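Side-chain contacts in MutT related protein (PDB 3GRN), which probably acts as a hydrolase of the Nudix (MutT-like) family, whose members typically cleave nucleoside diphosphates linked to another moiety: residues Leu14-Lys19 with Glu131-Glu136; Phe22-Arg27 with Glu114-Met119; Asp39-Lys44 with Glu61-Thr66; Gly54-Val59 with Met67-Ile72. All coordinates share one frame; numbering follows the deposited sequence.

Interaction 1 (Leu14-Lys19 with Glu131-Glu136)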
loop_
_atom_site.group_PDB
_atom_site.type_symbol
_atom_site.label_atom_id
_atom_site.label_comp_id
_atom_site.label_asym_id
_atom_site.label_seq_id
_atom_site.Cartn_x
_atom_site.Cartn_y
_atom_site.Cartn_z
ATOM N N LEU A 14 -11.651 10.971 -9.029
ATOM C CA LEU A 14 -11.540 12.365 -9.455
ATOM C C LEU A 14 -11.996 13.225 -8.284
ATOM O O LEU A 14 -13.189 13.287 -7.968
ATOM C CB LEU A 14 -12.450 12.666 -10.649
ATOM C CG LEU A 14 -12.117 12.002 -11.969
ATOM C CD1 LEU A 14 -13.194 12.391 -13.005
ATOM C CD2 LEU A 14 -10.731 12.379 -12.463
ATOM N N ILE A 15 -11.035 13.880 -7.655
ATOM C CA ILE A 15 -11.314 14.673 -6.463
ATOM C C ILE A 15 -10.942 16.101 -6.782
ATOM O O ILE A 15 -9.794 16.352 -7.129
ATOM C CB ILE A 15 -10.487 14.176 -5.276
ATOM C CG1 ILE A 15 -10.891 12.737 -4.933
ATOM C CG2 ILE A 15 -10.657 15.084 -4.073
ATOM C CD1 ILE A 15 -10.077 12.117 -3.854
ATOM N N ARG A 16 -11.900 17.019 -6.600
ATOM C CA ARG A 16 -11.686 18.439 -6.918
ATOM C C ARG A 16 -11.667 19.320 -5.675
ATOM O O ARG A 16 -12.256 18.976 -4.656
ATOM C CB ARG A 16 -12.765 18.965 -7.873
ATOM C CG ARG A 16 -12.907 18.184 -9.158
ATOM C CD ARG A 16 -14.212 18.570 -9.817
ATOM N NE ARG A 16 -14.629 17.619 -10.839
ATOM C CZ ARG A 16 -15.271 16.481 -10.596
ATOM N NH1 ARG A 16 -15.580 16.121 -9.352
ATOM N NH2 ARG A 16 -15.598 15.692 -11.609
ATOM N N ASN A 17 -10.980 20.457 -5.783
ATOM C CA ASN A 17 -10.980 21.456 -4.722
ATOM C C ASN A 17 -12.059 22.499 -4.987
ATOM O O ASN A 17 -12.812 22.382 -5.959
ATOM C CB ASN A 17 -9.590 22.102 -4.543
ATOM C CG ASN A 17 -9.086 22.859 -5.787
ATOM O OD1 ASN A 17 -9.803 23.069 -6.768
ATOM N ND2 ASN A 17 -7.825 23.272 -5.732
ATOM N N GLU A 18 -12.095 23.537 -4.149
ATOM C CA GLU A 18 -13.054 24.645 -4.293
ATOM C C GLU A 18 -13.021 25.317 -5.674
ATOM O O GLU A 18 -14.041 25.837 -6.140
ATOM C CB GLU A 18 -12.817 25.697 -3.206
ATOM C CG GLU A 18 -12.649 25.112 -1.805
ATOM C CD GLU A 18 -11.185 24.971 -1.372
ATOM O OE1 GLU A 18 -10.411 24.255 -2.046
ATOM O OE2 GLU A 18 -10.811 25.570 -0.340
ATOM N N LYS A 19 -11.853 25.290 -6.310
ATOM C CA LYS A 19 -11.640 25.878 -7.623
ATOM C C LYS A 19 -11.950 24.922 -8.784
ATOM O O LYS A 19 -11.915 25.336 -9.948
ATOM C CB LYS A 19 -10.203 26.383 -7.730
ATOM C CG LYS A 19 -9.909 27.601 -6.859
ATOM C CD LYS A 19 -8.414 27.781 -6.584
ATOM C CE LYS A 19 -7.903 26.843 -5.477
ATOM N NZ LYS A 19 -8.762 26.841 -4.250
ATOM N N GLU A 131 -9.350 13.871 -21.672
ATOM C CA GLU A 131 -9.844 14.406 -22.942
ATOM C C GLU A 131 -11.255 13.890 -23.237
ATOM O O GLU A 131 -12.121 14.644 -23.665
ATOM C CB GLU A 131 -8.885 14.059 -24.083
ATOM C CG GLU A 131 -8.584 15.230 -25.029
ATOM C CD GLU A 131 -9.836 15.940 -25.534
ATOM O OE1 GLU A 131 -10.647 15.301 -26.239
ATOM O OE2 GLU A 131 -10.009 17.140 -25.221
ATOM N N ARG A 132 -11.481 12.608 -22.960
ATOM C CA ARG A 132 -12.776 11.963 -23.115
ATOM C C ARG A 132 -13.788 12.464 -22.069
ATOM O O ARG A 132 -14.923 12.785 -22.411
ATOM C CB ARG A 132 -12.567 10.436 -23.043
ATOM C CG ARG A 132 -13.796 9.565 -23.042
ATOM C CD ARG A 132 -13.412 8.073 -23.226
ATOM N NE ARG A 132 -12.570 7.520 -22.148
ATOM C CZ ARG A 132 -11.272 7.238 -22.267
ATOM N NH1 ARG A 132 -10.646 7.462 -23.415
ATOM N NH2 ARG A 132 -10.589 6.736 -21.245
ATOM N N PHE A 133 -13.370 12.546 -20.801
ATOM C CA PHE A 133 -14.212 13.072 -19.718
ATOM C C PHE A 133 -14.722 14.491 -20.024
ATOM O O PHE A 133 -15.896 14.790 -19.814
ATOM C CB PHE A 133 -13.423 13.065 -18.409
ATOM C CG PHE A 133 -14.201 13.531 -17.215
ATOM C CD1 PHE A 133 -15.172 12.714 -16.636
ATOM C CD2 PHE A 133 -13.949 14.786 -16.654
ATOM C CE1 PHE A 133 -15.883 13.139 -15.515
ATOM C CE2 PHE A 133 -14.648 15.216 -15.531
ATOM C CZ PHE A 133 -15.621 14.396 -14.967
ATOM N N ASP A 134 -13.818 15.335 -20.518
ATOM C CA ASP A 134 -14.115 16.730 -20.876
ATOM C C ASP A 134 -15.208 16.819 -21.949
ATOM O O ASP A 134 -16.141 17.625 -21.833
ATOM C CB ASP A 134 -12.836 17.426 -21.358
ATOM C CG ASP A 134 -13.049 18.901 -21.728
ATOM O OD1 ASP A 134 -13.792 19.620 -21.023
ATOM O OD2 ASP A 134 -12.435 19.346 -22.724
ATOM N N ARG A 135 -15.100 15.978 -22.973
ATOM C CA ARG A 135 -16.081 15.979 -24.054
ATOM C C ARG A 135 -17.431 15.371 -23.638
ATOM O O ARG A 135 -18.473 15.773 -24.151
ATOM C CB ARG A 135 -15.507 15.354 -25.339
ATOM C CG ARG A 135 -15.765 13.866 -25.547
ATOM C CD ARG A 135 -15.349 13.431 -26.946
ATOM N NE ARG A 135 -13.908 13.207 -27.047
ATOM C CZ ARG A 135 -13.329 12.012 -26.965
ATOM N NH1 ARG A 135 -14.067 10.920 -26.796
ATOM N NH2 ARG A 135 -12.011 11.908 -27.063
ATOM N N GLU A 136 -17.424 14.441 -22.683
ATOM C CA GLU A 136 -18.678 13.861 -22.210
ATOM C C GLU A 136 -19.414 14.763 -21.206
ATOM O O GLU A 136 -20.621 14.609 -20.999
ATOM C CB GLU A 136 -18.475 12.426 -21.684
ATOM C CG GLU A 136 -17.903 11.489 -22.766
ATOM C CD GLU A 136 -17.639 10.061 -22.294
ATOM O OE1 GLU A 136 -17.749 9.779 -21.076
ATOM O OE2 GLU A 136 -17.319 9.215 -23.163
#
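Arg16 NH2 serves two neighbours at once: it forms a salt bridge with Asp91 OD2 on strand 84-94 and rests against the ring of Phe133, with CZ 3.6 Å away. Phe133 CZ lies at the edge of the guanidinium, near its plane. The guanidinium and ring planes are 32° apart and NH2 approaches the ring obliquely, so the two groups touch without stacking as a cation-pi pair. The Arg16 chain runs extended from CG to NE, which carries the charged end out to the Phe133 ring. NH1 adds a weak hydrogen bond to Gly93 O.

Leu14 makes the apolar half of the contact. Its CD1 sits over one face of the Phe133 ring, 3.9 Å from the centroid and 19° off the normal, displaced toward the rim nearest CZ and CE1. This is a CH-pi contact, with CZ at 3.7 Å. Phe133 projects from helix 124-137 with CG anti to its backbone N (chi1 -178°), which aims the ring at the strand, and the side chains meet from opposite directions.

Phe22 of strand 22-27 lines the same patch, touching both Leu14 and Arg16. Here the end of strand 7-16 meets helix 124-137 at the ring of Phe133, while Leu14 and Arg16 are hydrogen-bonded through their backbones to the neighbouring strand 84-94.

Interaction 2 (Phe22-Arg27 with Glu114-Met119); sequences FLLLRR and EKILGM
Phe22 meets Ile116 as soon as its side chain leaves the strand: CB is 4.1 Å from Ile116 CD1. One bond past CG, Phe22 CD2 comes to 3.9 Å from the same methyl; Ile116 CD1 approaches the ring obliquely as the two side chains cross at about a right angle. The ring also packs edge-to-face with Phe130 of helix 124-137. Ile116 presents CD1 because CG1 stands anti to its carbonyl carbon and the chain then continues extended (chi2 167°).

Two residues along the strand, Leu24 points to the same side. Its CD1 meets the Met119 methyl tip to tip, CE lying 3.6 Å away, while SD is somewhat more distant at 4.0 Å. A bend at chi3 (-69°) turns CE of Met119 back to this meeting. Ile116 CG1 is a looser neighbour of Leu24 CD1 at 4.4 Å.

Met119 follows an inverse gamma turn centred on Leu117, just beyond the short helix. Leu122 touches both Leu24 and Ile116. Alternate strand residues covered by a short helix, the loop after it and, at Phe22, helix 124-137 are part of the layered packing of the Nudix alpha/beta/alpha sandwich.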
loop_
_atom_site.group_PDB
_atom_site.type_symbol
_atom_site.label_atom_id
_atom_site.label_comp_id
_atom_site.label_asym_id
_atom_site.label_seq_id
_atom_site.Cartn_x
_atom_site.Cartn_y
_atom_site.Cartn_z
ATOM N N PHE A 22 -8.209 19.286 -10.197
ATOM C CA PHE A 22 -8.154 17.860 -9.823
ATOM C C PHE A 22 -6.911 17.487 -9.032
ATOM O O PHE A 22 -5.816 17.950 -9.318
ATOM C CB PHE A 22 -8.213 16.972 -11.074
ATOM C CG PHE A 22 -9.499 17.098 -11.845
ATOM C CD1 PHE A 22 -10.593 16.312 -11.532
ATOM C CD2 PHE A 22 -9.606 18.016 -12.888
ATOM C CE1 PHE A 22 -11.787 16.423 -12.246
ATOM C CE2 PHE A 22 -10.791 18.142 -13.603
ATOM C CZ PHE A 22 -11.879 17.346 -13.287
ATOM N N LEU A 23 -7.094 16.595 -8.070
ATOM C CA LEU A 23 -5.987 16.111 -7.249
ATOM C C LEU A 23 -5.160 15.080 -8.002
ATOM O O LEU A 23 -5.664 13.997 -8.354
ATOM C CB LEU A 23 -6.520 15.500 -5.940
ATOM C CG LEU A 23 -5.451 14.963 -4.968
ATOM C CD1 LEU A 23 -4.374 15.983 -4.599
ATOM C CD2 LEU A 23 -6.090 14.332 -3.717
ATOM N N LEU A 24 -3.888 15.414 -8.239
ATOM C CA LEU A 24 -2.925 14.445 -8.771
ATOM C C LEU A 24 -1.830 14.167 -7.741
ATOM O O LEU A 24 -1.504 15.028 -6.924
ATOM C CB LEU A 24 -2.292 14.910 -10.084
ATOM C CG LEU A 24 -3.221 15.405 -11.179
ATOM C CD1 LEU A 24 -2.403 15.690 -12.430
ATOM C CD2 LEU A 24 -4.298 14.403 -11.472
ATOM N N LEU A 25 -1.269 12.969 -7.796
ATOM C CA LEU A 25 -0.240 12.546 -6.852
ATOM C C LEU A 25 0.939 12.015 -7.643
ATOM O O LEU A 25 0.744 11.316 -8.630
ATOM C CB LEU A 25 -0.781 11.394 -6.010
ATOM C CG LEU A 25 -2.132 11.575 -5.325
ATOM C CD1 LEU A 25 -2.484 10.259 -4.586
ATOM C CD2 LEU A 25 -2.055 12.715 -4.365
ATOM N N ARG A 26 2.158 12.320 -7.203
ATOM C CA ARG A 26 3.340 11.766 -7.870
ATOM C C ARG A 26 3.860 10.557 -7.130
ATOM O O ARG A 26 4.122 10.648 -5.945
ATOM C CB ARG A 26 4.435 12.819 -8.020
ATOM C CG ARG A 26 5.594 12.299 -8.856
ATOM C CD ARG A 26 6.455 13.395 -9.410
ATOM N NE ARG A 26 7.520 13.772 -8.497
ATOM C CZ ARG A 26 8.690 13.141 -8.368
ATOM N NH1 ARG A 26 9.579 13.596 -7.498
ATOM N NH2 ARG A 26 8.984 12.049 -9.077
ATOM N N ARG A 27 4.056 9.451 -7.840
ATOM C CA ARG A 27 4.397 8.160 -7.264
ATOM C C ARG A 27 5.844 8.132 -6.759
ATOM O O ARG A 27 6.700 8.791 -7.336
ATOM C CB ARG A 27 4.204 7.056 -8.296
ATOM C CG ARG A 27 2.766 6.883 -8.771
ATOM C CD ARG A 27 2.641 5.866 -9.924
ATOM N NE ARG A 27 3.003 4.497 -9.539
ATOM C CZ ARG A 27 2.201 3.644 -8.900
ATOM N NH1 ARG A 27 0.971 4.004 -8.556
ATOM N NH2 ARG A 27 2.633 2.427 -8.586
ATOM N N GLU A 114 -7.372 22.238 -18.059
ATOM C CA GLU A 114 -6.533 22.877 -19.082
ATOM C C GLU A 114 -5.064 22.481 -18.963
ATOM O O GLU A 114 -4.452 22.094 -19.959
ATOM C CB GLU A 114 -6.670 24.401 -19.029
ATOM C CG GLU A 114 -6.041 25.113 -20.223
ATOM C CD GLU A 114 -5.618 26.545 -19.920
ATOM O OE1 GLU A 114 -5.375 27.300 -20.888
ATOM O OE2 GLU A 114 -5.521 26.917 -18.727
ATOM N N LYS A 115 -4.504 22.557 -17.751
ATOM C CA LYS A 115 -3.099 22.199 -17.560
ATOM C C LYS A 115 -2.879 20.696 -17.709
ATOM O O LYS A 115 -1.824 20.280 -18.183
ATOM C CB LYS A 115 -2.538 22.678 -16.212
ATOM C CG LYS A 115 -2.915 24.091 -15.754
ATOM C CD LYS A 115 -2.344 25.203 -16.611
ATOM C CE LYS A 115 -2.788 26.559 -16.071
ATOM N NZ LYS A 115 -2.807 27.611 -17.124
ATOM N N ILE A 116 -3.863 19.889 -17.297
ATOM C CA ILE A 116 -3.827 18.439 -17.537
ATOM C C ILE A 116 -3.718 18.134 -19.043
ATOM O O ILE A 116 -2.884 17.323 -19.468
ATOM C CB ILE A 116 -5.042 17.694 -16.887
ATOM C CG1 ILE A 116 -4.937 17.694 -15.351
ATOM C CG2 ILE A 116 -5.133 16.279 -17.405
ATOM C CD1 ILE A 116 -6.219 17.260 -14.618
ATOM N N LEU A 117 -4.546 18.808 -19.840
ATOM C CA LEU A 117 -4.461 18.727 -21.301
ATOM C C LEU A 117 -3.424 19.749 -21.800
ATOM O O LEU A 117 -3.742 20.680 -22.551
ATOM C CB LEU A 117 -5.840 18.972 -21.925
ATOM C CG LEU A 117 -7.037 18.200 -21.358
ATOM C CD1 LEU A 117 -8.367 18.783 -21.841
ATOM C CD2 LEU A 117 -6.949 16.702 -21.668
ATOM N N GLY A 118 -2.182 19.564 -21.356
ATOM C CA GLY A 118 -1.091 20.513 -21.575
ATOM C C GLY A 118 0.114 20.086 -20.760
ATOM O O GLY A 118 1.184 20.691 -20.847
ATOM N N MET A 119 -0.076 19.029 -19.966
ATOM C CA MET A 119 0.962 18.451 -19.110
ATOM C C MET A 119 1.864 17.559 -19.977
ATOM O O MET A 119 1.761 17.570 -21.205
ATOM C CB MET A 119 0.312 17.653 -17.955
ATOM C CG MET A 119 1.050 17.681 -16.599
ATOM S SD MET A 119 0.175 16.858 -15.226
ATOM C CE MET A 119 -1.169 17.949 -15.013
#

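Interaction 3 (Asp39-Lys44 with Glu61-Thr66)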
loop_
_atom_site.group_PDB
_atom_site.type_symbol
_atom_site.label_atom_id
_atom_site.label_comp_id
_atom_site.label_asym_id
_atom_site.label_seq_id
_atom_site.Cartn_x
_atom_site.Cartn_y
_atom_site.Cartn_z
ATOM N N ASP A 39 -0.120 10.460 -11.081
ATOM C CA ASP A 39 -1.177 9.457 -11.014
ATOM C C ASP A 39 -2.438 10.085 -10.388
ATOM O O ASP A 39 -2.368 11.165 -9.797
ATOM C CB ASP A 39 -0.678 8.280 -10.154
ATOM C CG ASP A 39 -1.312 6.945 -10.529
ATOM O OD1 ASP A 39 -2.348 6.933 -11.210
ATOM O OD2 ASP A 39 -0.775 5.886 -10.135
ATOM N N LEU A 40 -3.574 9.405 -10.485
ATOM C CA LEU A 40 -4.756 9.796 -9.733
ATOM C C LEU A 40 -4.727 8.989 -8.450
ATOM O O LEU A 40 -4.116 7.891 -8.423
ATOM C CB LEU A 40 -6.040 9.470 -10.501
ATOM C CG LEU A 40 -6.409 10.275 -11.747
ATOM C CD1 LEU A 40 -7.684 9.723 -12.351
ATOM C CD2 LEU A 40 -6.635 11.737 -11.374
ATOM N N PRO A 41 -5.432 9.469 -7.402
ATOM C CA PRO A 41 -5.630 8.627 -6.215
ATOM C C PRO A 41 -6.384 7.364 -6.595
ATOM O O PRO A 41 -7.308 7.436 -7.386
ATOM C CB PRO A 41 -6.519 9.489 -5.314
ATOM C CG PRO A 41 -6.299 10.860 -5.770
ATOM C CD PRO A 41 -6.054 10.796 -7.231
ATOM N N GLY A 42 -5.933 6.229 -6.099
ATOM C CA GLY A 42 -6.601 4.954 -6.378
ATOM C C GLY A 42 -5.612 3.825 -6.423
ATOM O O GLY A 42 -4.443 4.000 -6.046
ATOM N N GLY A 43 -6.058 2.659 -6.887
ATOM C CA GLY A 43 -5.163 1.515 -6.973
ATOM C C GLY A 43 -5.950 0.242 -7.140
ATOM O O GLY A 43 -7.148 0.295 -7.442
ATOM N N LYS A 44 -5.290 -0.885 -6.857
ATOM C CA LYS A 44 -5.875 -2.208 -7.117
ATOM C C LYS A 44 -7.017 -2.560 -6.161
ATOM O O LYS A 44 -6.948 -2.289 -4.947
ATOM C CB LYS A 44 -4.802 -3.303 -7.064
ATOM C CG LYS A 44 -3.538 -3.022 -7.849
ATOM C CD LYS A 44 -2.545 -4.177 -7.662
ATOM C CE LYS A 44 -1.252 -3.967 -8.431
ATOM N NZ LYS A 44 -0.155 -3.403 -7.599
ATOM N N GLU A 61 -6.222 5.896 2.316
ATOM C CA GLU A 61 -4.854 5.488 2.630
ATOM C C GLU A 61 -3.815 6.344 1.937
ATOM O O GLU A 61 -2.744 6.561 2.481
ATOM C CB GLU A 61 -4.628 4.013 2.301
ATOM C CG GLU A 61 -5.471 3.103 3.156
ATOM C CD GLU A 61 -5.086 1.640 3.028
ATOM O OE1 GLU A 61 -4.205 1.312 2.186
ATOM O OE2 GLU A 61 -5.687 0.830 3.773
ATOM N N GLU A 62 -4.156 6.884 0.756
ATOM C CA GLU A 62 -3.176 7.648 -0.013
ATOM C C GLU A 62 -3.143 9.134 0.311
ATOM O O GLU A 62 -2.138 9.806 0.061
ATOM C CB GLU A 62 -3.430 7.468 -1.499
ATOM C CG GLU A 62 -3.209 6.009 -1.913
ATOM C CD GLU A 62 -3.442 5.748 -3.360
ATOM O OE1 GLU A 62 -3.981 6.626 -4.053
ATOM O OE2 GLU A 62 -3.082 4.637 -3.790
ATOM N N THR A 63 -4.277 9.653 0.790
ATOM C CA THR A 63 -4.439 11.109 0.912
ATOM C C THR A 63 -5.027 11.582 2.248
ATOM O O THR A 63 -5.010 12.777 2.522
ATOM C CB THR A 63 -5.373 11.692 -0.183
ATOM O OG1 THR A 63 -6.724 11.329 0.104
ATOM C CG2 THR A 63 -4.980 11.257 -1.642
ATOM N N GLY A 64 -5.580 10.682 3.057
ATOM C CA GLY A 64 -6.227 11.114 4.320
ATOM C C GLY A 64 -7.675 11.574 4.129
ATOM O O GLY A 64 -8.364 11.903 5.107
ATOM N N ILE A 65 -8.133 11.625 2.876
ATOM C CA ILE A 65 -9.488 12.079 2.557
ATOM C C ILE A 65 -10.515 10.984 2.773
ATOM O O ILE A 65 -10.367 9.870 2.266
ATOM C CB ILE A 65 -9.578 12.656 1.108
ATOM C CG1 ILE A 65 -8.666 13.891 0.989
ATOM C CG2 ILE A 65 -11.049 13.015 0.706
ATOM C CD1 ILE A 65 -8.410 14.360 -0.413
ATOM N N THR A 66 -11.568 11.309 3.530
ATOM C CA THR A 66 -12.708 10.412 3.642
ATOM C C THR A 66 -13.729 10.841 2.590
ATOM O O THR A 66 -14.255 11.970 2.631
ATOM C CB THR A 66 -13.357 10.476 5.034
ATOM O OG1 THR A 66 -12.395 10.119 6.027
ATOM C CG2 THR A 66 -14.544 9.509 5.117
#
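The Nudix box, the loop-helix-loop signature of this family, spans residues 43-64, and this contact joins the residues just ahead of it to the last turn of its helix. Glu62 reaches from that helix to the backbone of Gly42, which immediately precedes the box. The N-H of Gly42 is bonded to OE1 at 2.9 Å and nearly straight, with a 160° angle at the hydrogen; it meets OE1 on the syn side, 31° out of the carboxylate plane. Glu62 OE2 lies 2.7 Å from Gly42 O. CG of Glu62 stands beside the backbone N (chi1 -64°) and the chain is extended beyond it, which gives the span needed to cross from helix to strand.

Pro41 completes the contact. Its CA is 3.4 Å from Glu62 OE1, and its CG lies near Thr63 CG2 at 4.4 Å, a loose apolar touch. At the backbone angles of Gly42 a side chain would collide with the carbonyl oxygen of Pro41.

Glu58 and Glu104 bring further carboxylates close to Glu62, and a glycerol lies about 4 Å from its side chain. In Nudix relatives, glutamates of this helix hold divalent metal ions, and the acidic cluster here is consistent with such a site.

Near the C-terminal end of the helix, Thr63 OG1 bonds to Val59 O and also accepts the N-H of Ile65, with OG1 3.1 Å from Ile65 N, forming an ST turn.

Interaction 4 (Gly54-Val59 with Met67-Ile72); sequences GVAREV and MVPGDI
Met67 drives its methyl into the side of the helix, where CE lies 3.5 Å from both CG1 and CG2 of Val55, closer than methyls normally pack, and 3.8 Å from Val59 CG2. The methionine crosses both valines at about a right angle. Its CG sits between the backbone N and the carbonyl carbon (chi1 85°), and from there the chain runs extended, carrying CE to the two valines.

Val55 CG1 is shared: Pro69 CG presses on it from the loop, also at 3.5 Å, the side chains lying alongside one another and running opposite ways. Ala56 is small enough for the loop backbone to come near, its CB lying 3.6 Å from Met67 O.

A second shell of polar links fixes the loop. One water donates to Ala56 O (2.7 Å) and accepts from Met67 N (2.9 Å), bridging the two backbones where the segments run closest. Farther along, Lys52 NZ bonds to the carbonyl oxygens of Pro69 and Gly70.

The valines also look onto the sheet. Val55 touches Val11 and Phe90, Val59 touches Ala13 and Ile15, and Met67 reaches Ala13, which places this loop at the flank of helix 51-63, packed against strands 7-16 and 84-94.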
loop_
_atom_site.group_PDB
_atom_site.type_symbol
_atom_site.label_atom_id
_atom_site.label_comp_id
_atom_site.label_asym_id
_atom_site.label_seq_id
_atom_site.Cartn_x
_atom_site.Cartn_y
_atom_site.Cartn_z
ATOM N N GLY A 54 -13.444 -0.203 -2.473
ATOM C CA GLY A 54 -12.067 -0.079 -2.919
ATOM C C GLY A 54 -11.601 1.350 -3.118
ATOM O O GLY A 54 -10.528 1.729 -2.656
ATOM N N VAL A 55 -12.408 2.149 -3.801
ATOM C CA VAL A 55 -11.930 3.495 -4.103
ATOM C C VAL A 55 -11.890 4.351 -2.827
ATOM O O VAL A 55 -10.928 5.097 -2.644
ATOM C CB VAL A 55 -12.667 4.131 -5.315
ATOM C CG1 VAL A 55 -14.086 4.442 -4.973
ATOM C CG2 VAL A 55 -11.880 5.308 -5.883
ATOM N N ALA A 56 -12.864 4.195 -1.934
ATOM C CA ALA A 56 -12.830 4.955 -0.667
ATOM C C ALA A 56 -11.600 4.564 0.189
ATOM O O ALA A 56 -10.938 5.435 0.744
ATOM C CB ALA A 56 -14.127 4.788 0.109
ATOM N N ARG A 57 -11.300 3.262 0.235
ATOM C CA ARG A 57 -10.143 2.711 0.962
ATOM C C ARG A 57 -8.846 3.266 0.398
ATOM O O ARG A 57 -8.009 3.755 1.141
ATOM C CB ARG A 57 -10.138 1.183 0.855
ATOM C CG ARG A 57 -8.913 0.532 1.495
ATOM C CD ARG A 57 -8.845 -0.975 1.236
ATOM N NE ARG A 57 -8.962 -1.356 -0.180
ATOM C CZ ARG A 57 -7.987 -1.359 -1.076
ATOM N NH1 ARG A 57 -6.750 -0.960 -0.777
ATOM N NH2 ARG A 57 -8.265 -1.755 -2.316
ATOM N N GLU A 58 -8.693 3.210 -0.927
ATOM C CA GLU A 58 -7.485 3.736 -1.586
ATOM C C GLU A 58 -7.299 5.240 -1.394
ATOM O O GLU A 58 -6.188 5.705 -1.141
ATOM C CB GLU A 58 -7.513 3.374 -3.065
ATOM C CG GLU A 58 -7.326 1.868 -3.263
ATOM C CD GLU A 58 -5.882 1.369 -3.169
ATOM O OE1 GLU A 58 -4.948 2.176 -2.995
ATOM O OE2 GLU A 58 -5.685 0.133 -3.286
ATOM N N VAL A 59 -8.376 5.990 -1.518
ATOM C CA VAL A 59 -8.316 7.434 -1.331
ATOM C C VAL A 59 -7.923 7.776 0.110
ATOM O O VAL A 59 -7.022 8.588 0.302
ATOM C CB VAL A 59 -9.611 8.099 -1.738
ATOM C CG1 VAL A 59 -9.658 9.534 -1.241
ATOM C CG2 VAL A 59 -9.707 8.048 -3.256
ATOM N N MET A 67 -13.964 9.945 1.636
ATOM C CA MET A 67 -14.888 10.208 0.548
ATOM C C MET A 67 -15.965 9.115 0.486
ATOM O O MET A 67 -15.693 7.942 0.756
ATOM C CB MET A 67 -14.111 10.339 -0.784
ATOM C CG MET A 67 -13.801 9.004 -1.523
ATOM S SD MET A 67 -13.743 9.291 -3.293
ATOM C CE MET A 67 -13.433 7.658 -3.817
ATOM N N VAL A 68 -17.190 9.512 0.158
ATOM C CA VAL A 68 -18.177 8.561 -0.331
ATOM C C VAL A 68 -18.237 8.743 -1.854
ATOM O O VAL A 68 -18.516 9.840 -2.348
ATOM C CB VAL A 68 -19.568 8.645 0.406
ATOM C CG1 VAL A 68 -20.059 10.077 0.564
ATOM C CG2 VAL A 68 -20.619 7.768 -0.286
ATOM N N PRO A 69 -17.882 7.682 -2.598
ATOM C CA PRO A 69 -17.777 7.775 -4.055
ATOM C C PRO A 69 -19.128 8.096 -4.678
ATOM O O PRO A 69 -20.140 7.534 -4.263
ATOM C CB PRO A 69 -17.341 6.364 -4.467
ATOM C CG PRO A 69 -16.800 5.745 -3.217
ATOM C CD PRO A 69 -17.553 6.334 -2.097
ATOM N N GLY A 70 -19.123 9.009 -5.648
ATOM C CA GLY A 70 -20.319 9.366 -6.387
ATOM C C GLY A 70 -20.429 8.494 -7.625
ATOM O O GLY A 70 -20.095 7.309 -7.604
ATOM N N ASP A 71 -20.880 9.079 -8.720
ATOM C CA ASP A 71 -21.129 8.296 -9.921
ATOM C C ASP A 71 -19.820 7.856 -10.597
ATOM O O ASP A 71 -18.758 8.443 -10.382
ATOM C CB ASP A 71 -21.950 9.119 -10.910
ATOM C CG ASP A 71 -23.323 9.489 -10.369
ATOM O OD1 ASP A 71 -23.946 8.658 -9.667
ATOM O OD2 ASP A 71 -23.781 10.613 -10.665
ATOM N N ILE A 72 -19.915 6.838 -11.443
ATOM C CA ILE A 72 -18.767 6.458 -12.272
ATOM C C ILE A 72 -18.501 7.535 -13.316
ATOM O O ILE A 72 -19.434 8.004 -13.968
ATOM C CB ILE A 72 -19.016 5.101 -12.949
ATOM C CG1 ILE A 72 -19.128 4.001 -11.901
ATOM C CG2 ILE A 72 -17.915 4.796 -13.963
ATOM C CD1 ILE A 72 -19.983 2.854 -12.351
HETATM O O HOH W 1 -11.990 7.778 1.490
#

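In the fold
Interactions 3 and 4 share helix 51-63, with centres about 9 Å apart, and their segments alternate along the chain; Arg57 NH2 reaches Lys44 O between them. Interactions 1 and 2, centres about 11 Å apart, join strands 7-16 and 22-27 to helices 124-137 and 113-116, which follow each other in the chain. Interactions 1, 2 and 3 all reach the same mixed sheet, while 2 and 4 are on opposite sides of the chain's centre, their centres about 19 Å apart. The outermost pair in sequence, 14-19 with 131-136, brackets the other three, so C-terminal helices come back to pack on early strands. Together they show both helical layers held on one central sheet.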